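Local structure of heterodimeric restriction endonuclease R.BspD6I small subunit (Bacillus sp., 2P14) at residues Val58-Glu64 against His93-Tyr97; Tyr65-Ile70 against Phe152-Lys158; Glu86-Val91 against Phe117-Ile121; Lys125-Ile131 against Leu164-Leu169. The protein serves as the catalytic subunit of a heterodimeric type IIS restriction endonuclease, probably cutting DNA in complex with a site-specific nicking partner subunit. One frame throughout, in Å; residues are numbered along the deposited sequence. Where two conformers were deposited one is given.

Contact 1. Residues Val58-Glu64 against His93-Tyr97; sequences VEDILVE and HLQEY. With SO4 (sulfate ion), chain C.
Glu59 and His93 mark the nearest backbone approach, CA to CA 5.9 Å, where the loop entering strand 61-64 passes helix 80-98; farther along, strand and helix diverge and the link falls to longer side chains. One face of the His93 imidazole lies against the backbone of Val58 and Glu59, with ND1 3.4 Å from Glu59 CA. That nitrogen bonds not to the loop but to Glu73, while NE2 donates to O1 of a sulfate at the ring edge (2.8 Å, 162° at the hydrogen). Held at both nitrogens, the ring has little freedom to turn. The sulfate, probably from the crystallisation liquor, is also bound by Gly57 N. The bent chain of Glu59 sets OE1 beside His93 CB, and water 1 donates both to Glu59 OE1 (2.7 Å) and to His93 O (2.8 Å), tying the loop to the helix backbone. One turn on, Tyr97 has CG anti to its amide nitrogen (chi1 -172°), which lays the ring across to Leu62 and Glu64. Leu62 crosses it at about a right angle, CD1 3.9 Å from Tyr97 CE1. Beyond, Tyr97 OH donates to Glu64 OE2 (2.7 Å) on the anti side of the carboxylate, 23° out of its plane; Ser69 is a second partner of this hydroxyl. Strand 61-64 runs between strands 37-40 and 69-75. Ile61 packs against helix 17-32, whereas Leu62 meets helix 80-98, so the sheet is sandwiched between helices, as in the PDDEXK nuclease fold.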
# COMPACT_ATOMS: atom_id res chain seq x y z
N VAL A 58 14.24 -0.77 -4.06
CA VAL A 58 13.17 -1.78 -4.25
C VAL A 58 12.00 -1.48 -3.31
O VAL A 58 12.19 -1.15 -2.14
CB VAL A 58 13.71 -3.19 -4.01
CG1 VAL A 58 12.59 -4.25 -4.12
CG2 VAL A 58 14.84 -3.46 -5.03
N GLU A 59 10.78 -1.64 -3.84
CA GLU A 59 9.56 -1.48 -3.04
C GLU A 59 9.52 -2.29 -1.75
O GLU A 59 10.12 -3.37 -1.63
CB GLU A 59 8.33 -1.84 -3.90
CG GLU A 59 8.35 -3.26 -4.46
CD GLU A 59 9.11 -3.41 -5.82
OE1 GLU A 59 9.80 -2.45 -6.26
OE2 GLU A 59 9.02 -4.52 -6.40
N ASP A 60 8.79 -1.77 -0.76
CA ASP A 60 8.72 -2.45 0.54
C ASP A 60 8.19 -3.89 0.46
O ASP A 60 8.71 -4.79 1.11
CB ASP A 60 7.85 -1.68 1.54
CG ASP A 60 8.43 -0.31 1.90
OD1 ASP A 60 9.61 -0.05 1.66
OD2 ASP A 60 7.67 0.53 2.44
N ILE A 61 7.14 -4.09 -0.35
CA ILE A 61 6.50 -5.40 -0.52
C ILE A 61 6.01 -5.46 -1.95
O ILE A 61 5.50 -4.47 -2.47
CB ILE A 61 5.27 -5.61 0.41
CG1 ILE A 61 5.65 -5.34 1.87
CG2 ILE A 61 4.70 -7.02 0.28
CD1 ILE A 61 4.44 -4.92 2.72
N LEU A 62 6.20 -6.61 -2.58
CA LEU A 62 5.59 -6.85 -3.90
C LEU A 62 4.69 -8.06 -3.76
O LEU A 62 5.11 -9.08 -3.22
CB LEU A 62 6.65 -7.15 -4.97
CG LEU A 62 6.14 -7.61 -6.33
CD1 LEU A 62 5.37 -6.46 -7.05
CD2 LEU A 62 7.36 -8.13 -7.15
N VAL A 63 3.44 -7.93 -4.25
CA VAL A 63 2.58 -9.12 -4.36
C VAL A 63 2.21 -9.28 -5.85
O VAL A 63 1.70 -8.34 -6.49
CB VAL A 63 1.33 -9.05 -3.44
CG1 VAL A 63 0.42 -7.94 -3.85
CG2 VAL A 63 0.57 -10.38 -3.41
N GLU A 64 2.52 -10.46 -6.40
CA GLU A 64 2.20 -10.73 -7.79
C GLU A 64 1.04 -11.70 -7.86
O GLU A 64 1.13 -12.81 -7.37
CB GLU A 64 3.42 -11.30 -8.52
CG GLU A 64 4.53 -10.28 -8.60
CD GLU A 64 5.73 -10.76 -9.41
OE1 GLU A 64 6.10 -11.97 -9.28
OE2 GLU A 64 6.31 -9.92 -10.13
N HIS A 93 9.84 3.28 -8.01
CA HIS A 93 9.72 1.84 -7.95
C HIS A 93 8.67 1.33 -8.93
O HIS A 93 8.86 0.28 -9.57
CB HIS A 93 9.34 1.35 -6.55
CG HIS A 93 10.35 1.69 -5.50
ND1 HIS A 93 10.00 1.75 -4.16
CD2 HIS A 93 11.67 1.99 -5.57
CE1 HIS A 93 11.07 2.06 -3.45
NE2 HIS A 93 12.10 2.22 -4.28
N LEU A 94 7.57 2.06 -9.03
CA LEU A 94 6.51 1.64 -9.93
C LEU A 94 6.96 1.74 -11.38
O LEU A 94 6.66 0.84 -12.16
CB LEU A 94 5.24 2.47 -9.69
CG LEU A 94 3.98 2.01 -10.47
CD1 LEU A 94 3.66 0.54 -10.29
CD2 LEU A 94 2.82 2.83 -10.01
N GLN A 95 7.62 2.84 -11.71
CA GLN A 95 8.12 3.02 -13.08
C GLN A 95 9.02 1.86 -13.45
O GLN A 95 8.91 1.26 -14.53
CB GLN A 95 8.93 4.32 -13.18
CG GLN A 95 8.11 5.58 -13.22
CD GLN A 95 8.99 6.83 -13.23
OE1 GLN A 95 10.14 6.82 -12.76
NE2 GLN A 95 8.43 7.92 -13.72
N GLU A 96 9.91 1.51 -12.54
CA GLU A 96 10.83 0.41 -12.79
C GLU A 96 10.11 -0.91 -13.01
O GLU A 96 10.42 -1.66 -13.94
CB GLU A 96 11.84 0.31 -11.65
CG GLU A 96 12.86 1.45 -11.72
CD GLU A 96 13.84 1.31 -12.88
OE1 GLU A 96 14.11 0.16 -13.32
OE2 GLU A 96 14.35 2.35 -13.35
N TYR A 97 9.15 -1.20 -12.14
CA TYR A 97 8.43 -2.45 -12.28
C TYR A 97 7.66 -2.47 -13.59
O TYR A 97 7.57 -3.53 -14.24
CB TYR A 97 7.46 -2.66 -11.10
CG TYR A 97 6.83 -4.03 -11.11
CD1 TYR A 97 7.49 -5.13 -10.55
CD2 TYR A 97 5.59 -4.24 -11.74
CE1 TYR A 97 6.92 -6.40 -10.58
CE2 TYR A 97 5.01 -5.49 -11.79
CZ TYR A 97 5.67 -6.57 -11.21
OH TYR A 97 5.10 -7.83 -11.25
S SO4 C . 14.51 3.46 -1.87
O1 SO4 C . 14.44 3.36 -3.33
O2 SO4 C . 14.60 4.89 -1.51
O3 SO4 C . 15.68 2.73 -1.39
O4 SO4 C . 13.29 2.88 -1.30
O HOH W 1 10.61 -1.68 -8.74

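Contact 2. Residues Tyr65-Ile70 against Phe152-Lys158; sequences YEHFSI and FNPNKLK
Phe68, Lys158 and Tyr65 carry this packing of the turn before strand 69-75 onto the first turn of helix 154-165. The methylene chain of Lys158 runs over one face of the Phe68 ring, the two side chains sliding past in opposite directions. Lys158 CB makes a CH-pi contact 3.7 Å from the Phe68 ring centroid, 15° off the normal, and Lys158 CD lies 3.6 Å from Phe68 CG. A bend at chi3 (95°) carries the amine off the ring to a salt bridge with Glu103. The ring edge of Phe68 meets the helix backbone, CZ 3.2 Å from Pro154 O, an oxygen that already accepts from Lys158 N. With an alanine in place of Phe68, the lysine chain would probably lose the surface it lies on and swing more freely, and a gap would open beside Pro154. Tyr65 offers a face to Pro154, whose CB sits 3.8 Å from the tyrosine ring centroid in a second CH-pi contact. Tyr65 OH reaches the edge of Phe152, 3.8 Å from Phe152 CE2. Ile70 CD1 touches Leu157 CD2 at 3.7 Å. No hydrogen bond crosses between the segments; polar groups find partners within their own, as where Asn153 OD1 at the N-cap accepts from Asn155 N, or outside both, as Phe152 O does with Ser34. Cohesion here rests on shape and CH-pi packing, the charge of Lys158 probably balanced by Glu103.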
# COMPACT_ATOMS: atom_id res chain seq x y z
N TYR A 65 -0.07 -11.25 -8.43
CA TYR A 65 -1.20 -12.13 -8.64
C TYR A 65 -1.18 -12.55 -10.10
O TYR A 65 -0.36 -12.09 -10.89
CB TYR A 65 -2.49 -11.39 -8.35
CG TYR A 65 -2.61 -10.95 -6.92
CD1 TYR A 65 -2.82 -11.89 -5.89
CD2 TYR A 65 -2.52 -9.59 -6.59
CE1 TYR A 65 -2.94 -11.49 -4.56
CE2 TYR A 65 -2.64 -9.17 -5.25
CZ TYR A 65 -2.84 -10.13 -4.24
OH TYR A 65 -2.97 -9.69 -2.92
N GLU A 66 -2.14 -13.38 -10.48
CA GLU A 66 -2.16 -13.87 -11.84
C GLU A 66 -2.19 -12.77 -12.91
O GLU A 66 -1.40 -12.82 -13.87
CB GLU A 66 -3.38 -14.77 -11.99
CG GLU A 66 -3.45 -15.52 -13.27
CD GLU A 66 -4.27 -16.73 -13.07
OE1 GLU A 66 -3.73 -17.67 -12.42
OE2 GLU A 66 -5.44 -16.70 -13.53
N HIS A 67 -3.06 -11.79 -12.75
CA HIS A 67 -3.23 -10.84 -13.85
C HIS A 67 -2.66 -9.46 -13.58
O HIS A 67 -2.72 -8.58 -14.43
CB HIS A 67 -4.69 -10.77 -14.25
CG HIS A 67 -5.22 -12.07 -14.78
ND1 HIS A 67 -4.80 -12.60 -15.98
CD2 HIS A 67 -6.08 -12.97 -14.25
CE1 HIS A 67 -5.39 -13.77 -16.17
NE2 HIS A 67 -6.19 -14.00 -15.14
N PHE A 68 -2.11 -9.27 -12.38
CA PHE A 68 -1.62 -7.93 -12.02
C PHE A 68 -0.80 -8.05 -10.76
O PHE A 68 -0.88 -9.08 -10.07
CB PHE A 68 -2.78 -6.95 -11.79
CG PHE A 68 -3.53 -7.18 -10.50
CD1 PHE A 68 -3.38 -6.31 -9.41
CD2 PHE A 68 -4.39 -8.27 -10.35
CE1 PHE A 68 -4.08 -6.53 -8.20
CE2 PHE A 68 -5.08 -8.50 -9.14
CZ PHE A 68 -4.93 -7.64 -8.07
N SER A 69 -0.05 -6.99 -10.48
CA SER A 69 0.78 -6.91 -9.28
C SER A 69 0.42 -5.67 -8.46
O SER A 69 -0.08 -4.68 -9.01
CB SER A 69 2.25 -6.88 -9.68
OG SER A 69 2.54 -8.09 -10.37
N ILE A 70 0.74 -5.73 -7.17
CA ILE A 70 0.64 -4.55 -6.31
C ILE A 70 1.97 -4.36 -5.62
O ILE A 70 2.50 -5.30 -5.03
CB ILE A 70 -0.43 -4.66 -5.21
CG1 ILE A 70 -1.78 -5.12 -5.77
CG2 ILE A 70 -0.60 -3.32 -4.51
CD1 ILE A 70 -2.79 -5.43 -4.66
N PHE A 152 -11.05 -14.82 -0.92
CA PHE A 152 -10.36 -13.68 -1.45
C PHE A 152 -10.11 -13.83 -2.94
O PHE A 152 -9.37 -14.73 -3.37
CB PHE A 152 -9.05 -13.42 -0.69
CG PHE A 152 -8.23 -12.31 -1.29
CD1 PHE A 152 -8.78 -11.04 -1.44
CD2 PHE A 152 -6.94 -12.55 -1.75
CE1 PHE A 152 -8.03 -10.02 -2.03
CE2 PHE A 152 -6.20 -11.55 -2.32
CZ PHE A 152 -6.74 -10.28 -2.45
N ASN A 153 -10.72 -12.94 -3.72
CA ASN A 153 -10.49 -12.90 -5.14
C ASN A 153 -9.60 -11.69 -5.49
O ASN A 153 -10.08 -10.56 -5.46
CB ASN A 153 -11.83 -12.80 -5.88
CG ASN A 153 -11.68 -12.78 -7.39
OD1 ASN A 153 -10.60 -12.82 -7.93
ND2 ASN A 153 -12.83 -12.76 -8.08
N PRO A 154 -8.32 -11.92 -5.85
CA PRO A 154 -7.44 -10.79 -6.19
C PRO A 154 -8.05 -9.88 -7.28
O PRO A 154 -7.82 -8.67 -7.26
CB PRO A 154 -6.18 -11.47 -6.72
CG PRO A 154 -6.17 -12.83 -6.02
CD PRO A 154 -7.64 -13.21 -6.00
N ASN A 155 -8.84 -10.44 -8.19
CA ASN A 155 -9.43 -9.61 -9.23
C ASN A 155 -10.45 -8.60 -8.72
O ASN A 155 -10.61 -7.53 -9.32
CB ASN A 155 -10.04 -10.48 -10.33
CG ASN A 155 -9.05 -11.49 -10.86
OD1 ASN A 155 -9.26 -12.72 -10.80
ND2 ASN A 155 -7.94 -10.98 -11.38
N LYS A 156 -11.13 -8.94 -7.62
CA LYS A 156 -12.01 -8.00 -6.95
C LYS A 156 -11.19 -6.86 -6.33
O LYS A 156 -11.59 -5.69 -6.40
CB LYS A 156 -12.89 -8.71 -5.92
CG LYS A 156 -13.85 -7.78 -5.18
CD LYS A 156 -14.70 -8.51 -4.14
CE LYS A 156 -15.61 -7.50 -3.44
NZ LYS A 156 -16.68 -8.16 -2.60
N LEU A 157 -10.05 -7.20 -5.73
CA LEU A 157 -9.16 -6.18 -5.21
C LEU A 157 -8.67 -5.27 -6.34
O LEU A 157 -8.62 -4.04 -6.18
CB LEU A 157 -7.98 -6.80 -4.45
CG LEU A 157 -6.95 -5.81 -3.88
CD1 LEU A 157 -7.63 -4.75 -3.01
CD2 LEU A 157 -5.88 -6.58 -3.09
N LYS A 158 -8.31 -5.85 -7.50
CA LYS A 158 -7.92 -5.00 -8.64
C LYS A 158 -9.04 -4.01 -9.02
O LYS A 158 -8.78 -2.81 -9.24
CB LYS A 158 -7.50 -5.86 -9.85
CG LYS A 158 -6.87 -4.97 -10.95
CD LYS A 158 -6.37 -5.74 -12.15
CE LYS A 158 -7.47 -5.74 -13.21
NZ LYS A 158 -7.04 -6.44 -14.45

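Contact 3. Residues Glu86-Val91 against Phe117-Ile121; sequences EGDSVV and FARHI
Phe117 and His120 leave helix 115-121 with CG opposite the amide nitrogen across the CA-CB bond (chi1 178° and -169°), which sends the rings, one turn apart, to helix 80-98 at Gly87. The ring edge of Phe117 meets the glycine, CE1 3.9 Å from Gly87 CA, while Ile121 CG2 of its own helix lies over a face. His120 presents its edge to the backbone carbonyl, CD2 3.5 Å from Gly87 O, and Val91 CG2 approaches the ring obliquely, 4.0 Å from His120 CD2. A CB at Gly87 would come within 3.1 Å of His120 CD2, so the lack of a side chain lets the ring settle. Asp88 OD1 and His120 NE2 do not bond directly. Water 2 lies in the imidazole plane, donating to Asp88 OD1 over a short distance and hydrogen-bonded to His120 NE2 (2.8 Å). A leucine in place of His120 is likely to leave water 2 without its imidazole partner, so Asp88 is no longer linked to helix 115-121, and to lose the flat edge fitted against Gly87. On the side nearer the sheet Val90 CG1 approaches Ile121 CG2 at 4.2 Å. The axes of the short helical segments come within 9.8 Å at a signed crossing angle of -27°. Such near-parallel neighbours are characteristic of successive beta-alpha-beta crossovers: helix 80-98 links parallel strands 69-75 and 104-110, helix 115-121 links 104-110 to 130-134.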
# COMPACT_ATOMS: atom_id res chain seq x y z
N GLU A 86 9.08 10.14 0.51
CA GLU A 86 8.50 8.97 -0.17
C GLU A 86 8.10 9.23 -1.62
O GLU A 86 7.95 8.28 -2.38
CB GLU A 86 7.23 8.45 0.55
CG GLU A 86 7.37 8.21 2.07
CD GLU A 86 8.27 7.04 2.46
OE1 GLU A 86 8.62 6.23 1.60
OE2 GLU A 86 8.59 6.92 3.67
N GLY A 87 7.83 10.48 -1.98
CA GLY A 87 7.24 10.76 -3.30
C GLY A 87 8.04 10.17 -4.46
O GLY A 87 7.49 9.47 -5.33
N ASP A 88 9.33 10.45 -4.47
CA ASP A 88 10.18 10.00 -5.59
C ASP A 88 10.38 8.49 -5.63
O ASP A 88 10.26 7.87 -6.69
CB ASP A 88 11.55 10.69 -5.55
CG ASP A 88 11.49 12.13 -6.06
OD1 ASP A 88 10.42 12.59 -6.53
OD2 ASP A 88 12.53 12.82 -5.96
N SER A 89 10.65 7.89 -4.48
CA SER A 89 10.88 6.45 -4.44
C SER A 89 9.59 5.66 -4.76
O SER A 89 9.68 4.64 -5.45
CB SER A 89 11.50 6.03 -3.12
OG SER A 89 10.63 6.32 -2.07
N VAL A 90 8.42 6.14 -4.30
CA VAL A 90 7.16 5.47 -4.66
C VAL A 90 6.99 5.44 -6.17
O VAL A 90 6.68 4.41 -6.76
CB VAL A 90 5.94 6.15 -3.98
CG1 VAL A 90 4.61 5.72 -4.63
CG2 VAL A 90 5.93 5.79 -2.48
N VAL A 91 7.20 6.59 -6.80
CA VAL A 91 6.97 6.64 -8.25
C VAL A 91 8.04 5.85 -8.99
O VAL A 91 7.74 5.12 -9.95
CB VAL A 91 6.87 8.11 -8.73
CG1 VAL A 91 6.89 8.18 -10.28
CG2 VAL A 91 5.57 8.74 -8.17
N PHE A 117 1.83 15.17 -1.25
CA PHE A 117 2.15 13.81 -1.68
C PHE A 117 1.08 13.29 -2.68
O PHE A 117 1.42 12.73 -3.70
CB PHE A 117 2.22 12.88 -0.47
CG PHE A 117 2.49 11.43 -0.82
CD1 PHE A 117 3.76 10.98 -1.18
CD2 PHE A 117 1.43 10.51 -0.80
CE1 PHE A 117 3.98 9.64 -1.48
CE2 PHE A 117 1.64 9.18 -1.12
CZ PHE A 117 2.92 8.74 -1.44
N ALA A 118 -0.19 13.49 -2.35
CA ALA A 118 -1.28 13.04 -3.25
C ALA A 118 -1.21 13.73 -4.61
O ALA A 118 -1.45 13.10 -5.64
CB ALA A 118 -2.63 13.29 -2.62
N ARG A 119 -0.88 15.02 -4.60
CA ARG A 119 -0.66 15.74 -5.86
C ARG A 119 0.47 15.13 -6.69
O ARG A 119 0.35 14.99 -7.92
CB ARG A 119 -0.46 17.25 -5.61
CG ARG A 119 -1.75 17.93 -5.14
CD ARG A 119 -1.46 19.41 -4.93
NE ARG A 119 -2.52 20.06 -4.18
CZ ARG A 119 -2.35 20.56 -2.97
NH1 ARG A 119 -1.16 20.49 -2.37
NH2 ARG A 119 -3.37 21.15 -2.35
N HIS A 120 1.56 14.77 -6.01
CA HIS A 120 2.69 14.12 -6.66
C HIS A 120 2.34 12.78 -7.29
O HIS A 120 2.66 12.53 -8.46
CB HIS A 120 3.82 13.91 -5.63
CG HIS A 120 5.12 13.49 -6.25
ND1 HIS A 120 5.92 14.39 -6.93
CD2 HIS A 120 5.76 12.31 -6.29
CE1 HIS A 120 7.00 13.76 -7.37
NE2 HIS A 120 6.92 12.50 -7.00
N ILE A 121 1.74 11.88 -6.50
CA ILE A 121 1.49 10.52 -7.00
C ILE A 121 0.29 10.45 -7.94
O ILE A 121 0.07 9.43 -8.58
CB ILE A 121 1.29 9.48 -5.87
CG1 ILE A 121 0.06 9.89 -5.02
CG2 ILE A 121 2.59 9.36 -5.07
CD1 ILE A 121 -0.55 8.77 -4.17
O HOH W 2 9.16 11.66 -8.50

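Contact 4. Residues Lys125-Ile131 against Leu164-Leu169; sequences KESEPVI and LLRSDL
Lys125 reaches, fully extended, into the turn that ends helix 154-165, and its NZ donates to Leu165 O, Arg166 O and Leu169 O, each at 3.0 Å. The three approaches differ: nearly along the C=O axis at Leu165 (C=O...NZ angle 162°), above the carbonyl plane at Arg166 (55° out of it), and tilted at Leu169. Arg166 O is gripped from both faces, taking Leu169 N as well at 2.8 Å, the bond that closes the type I turn Arg166-Leu169. A buried ammonium is thus satisfied by backbone oxygens at a helix C-terminus, where the helix dipole would probably favour its charge; Trp177 adds a cation-pi contact. Within the turn, Arg166 holds Asp168 side-on, NE to OD1 and NH2 to OD2 (2.7 Å), both on syn lone pairs and in the guanidinium plane. Water 3 donates to both Glu126 OE2 and Ser167 O, linking the segments on their exposed side. Alongside the lysine chain, Leu165 CD2 packs on Pro129 CB at 3.6 Å. Strand 130-134 lies at the edge of the sheet beside 104-110; Val130 faces helix 80-98, Ile131, modelled in two conformers, meets the end of helix 154-165, and helix 174-184 packs against the turn through Trp177.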
# COMPACT_ATOMS: atom_id res chain seq x y z
N LYS A 125 -1.74 8.81 -13.70
CA LYS A 125 -2.46 7.65 -13.26
C LYS A 125 -2.57 6.55 -14.31
O LYS A 125 -2.95 5.42 -14.00
CB LYS A 125 -3.84 8.07 -12.74
CG LYS A 125 -3.76 8.94 -11.51
CD LYS A 125 -5.17 9.33 -11.01
CE LYS A 125 -5.10 10.19 -9.79
NZ LYS A 125 -6.45 10.54 -9.34
N GLU A 126 -2.22 6.86 -15.55
CA GLU A 126 -2.18 5.85 -16.60
C GLU A 126 -0.95 4.98 -16.47
O GLU A 126 -1.08 3.77 -16.33
CB GLU A 126 -2.22 6.51 -17.98
CG GLU A 126 -3.48 7.32 -18.22
CD GLU A 126 -4.74 6.47 -18.17
OE1 GLU A 126 -4.83 5.48 -18.94
OE2 GLU A 126 -5.66 6.81 -17.38
N SER A 127 0.24 5.58 -16.47
CA SER A 127 1.46 4.80 -16.46
C SER A 127 2.00 4.51 -15.05
O SER A 127 2.70 3.52 -14.86
CB SER A 127 2.54 5.47 -17.31
OG SER A 127 2.94 6.69 -16.74
N GLU A 128 1.62 5.34 -14.08
CA GLU A 128 2.15 5.24 -12.72
C GLU A 128 0.99 5.31 -11.69
O GLU A 128 0.96 6.22 -10.89
CB GLU A 128 3.23 6.33 -12.49
CG GLU A 128 4.42 6.24 -13.51
CD GLU A 128 5.11 7.57 -13.83
OE1 GLU A 128 4.93 8.59 -13.13
OE2 GLU A 128 5.90 7.61 -14.81
N PRO A 129 0.04 4.34 -11.73
CA PRO A 129 -1.11 4.42 -10.83
C PRO A 129 -0.78 4.06 -9.37
O PRO A 129 -0.39 2.91 -9.08
CB PRO A 129 -2.10 3.41 -11.43
CG PRO A 129 -1.23 2.39 -12.10
CD PRO A 129 -0.04 3.15 -12.60
N VAL A 130 -1.00 5.05 -8.50
CA VAL A 130 -0.74 4.90 -7.08
C VAL A 130 -2.03 5.19 -6.32
O VAL A 130 -2.66 6.25 -6.51
CB VAL A 130 0.39 5.84 -6.59
CG1 VAL A 130 0.64 5.59 -5.10
CG2 VAL A 130 1.71 5.61 -7.40
N ILE A 131 -2.42 4.27 -5.44
CA ILE A 131 -3.61 4.51 -4.62
C ILE A 131 -3.17 4.65 -3.17
O ILE A 131 -2.69 3.67 -2.57
CB ILE A 131 -4.65 3.37 -4.74
CG1 ILE A 131 -5.08 3.15 -6.20
CG2 ILE A 131 -5.86 3.73 -3.88
CD1 ILE A 131 -4.17 2.17 -6.98
N LEU A 164 -10.79 3.28 -6.79
CA LEU A 164 -10.21 4.24 -5.85
C LEU A 164 -9.16 5.15 -6.49
O LEU A 164 -9.00 6.29 -6.06
CB LEU A 164 -9.56 3.50 -4.69
CG LEU A 164 -10.54 2.73 -3.82
CD1 LEU A 164 -9.75 1.93 -2.76
CD2 LEU A 164 -11.59 3.64 -3.16
N LEU A 165 -8.52 4.64 -7.55
CA LEU A 165 -7.54 5.39 -8.32
C LEU A 165 -8.09 6.69 -8.89
O LEU A 165 -7.36 7.69 -8.99
CB LEU A 165 -6.96 4.52 -9.44
CG LEU A 165 -5.91 5.16 -10.36
CD1 LEU A 165 -4.60 5.55 -9.61
CD2 LEU A 165 -5.61 4.21 -11.54
N ARG A 166 -9.38 6.68 -9.26
CA ARG A 166 -9.98 7.84 -9.91
C ARG A 166 -9.10 8.43 -11.03
O ARG A 166 -8.72 9.62 -10.99
CB ARG A 166 -10.33 8.92 -8.88
CG ARG A 166 -11.47 8.52 -7.89
CD ARG A 166 -12.80 8.24 -8.61
NE ARG A 166 -13.26 9.38 -9.40
CZ ARG A 166 -13.98 10.41 -8.93
NH1 ARG A 166 -14.33 10.49 -7.66
NH2 ARG A 166 -14.33 11.41 -9.74
N SER A 167 -8.87 7.63 -12.05
CA SER A 167 -8.06 8.07 -13.18
C SER A 167 -8.67 9.24 -13.96
O SER A 167 -7.98 9.86 -14.79
CB SER A 167 -7.73 6.88 -14.10
OG SER A 167 -8.85 6.49 -14.85
N ASP A 168 -9.94 9.53 -13.70
CA ASP A 168 -10.62 10.67 -14.32
C ASP A 168 -10.19 11.96 -13.66
O ASP A 168 -10.38 13.04 -14.22
CB ASP A 168 -12.15 10.54 -14.21
CG ASP A 168 -12.62 10.40 -12.76
OD1 ASP A 168 -12.17 9.46 -12.09
OD2 ASP A 168 -13.44 11.22 -12.30
N LEU A 169 -9.63 11.88 -12.45
CA LEU A 169 -9.23 13.06 -11.72
C LEU A 169 -7.75 13.31 -11.89
O LEU A 169 -6.93 12.42 -11.68
CB LEU A 169 -9.55 12.90 -10.22
CG LEU A 169 -11.00 12.78 -9.77
CD1 LEU A 169 -11.05 12.62 -8.27
CD2 LEU A 169 -11.82 14.01 -10.15
O HOH W 3 -5.53 9.21 -16.19

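All four contacts pack around one five-stranded mixed sheet. Contacts 1 and 3 share helix 80-98, centres 14 Å apart; contacts 2 and 4, centres 16 Å apart, share helix 154-165. Contacts 1 and 2 touch through a backbone bond between Val63 and Ile70 of neighbouring strands, contacts 1 and 4 through Gln95 and Glu128. Contacts 3 and 4 meet where Val130 packs on Val90 and Ile121, and Glu128 on Val91. Along the chain, contact 1 crosses 2 and 3, contact 3 falls wholly between the segments of contact 2, and contacts 1 and 3 close before contact 4 opens. Contacts 2 and 4 bring helix 154-165 and its following turn back onto the sheet, in a core consistent with the PDDEXK clan.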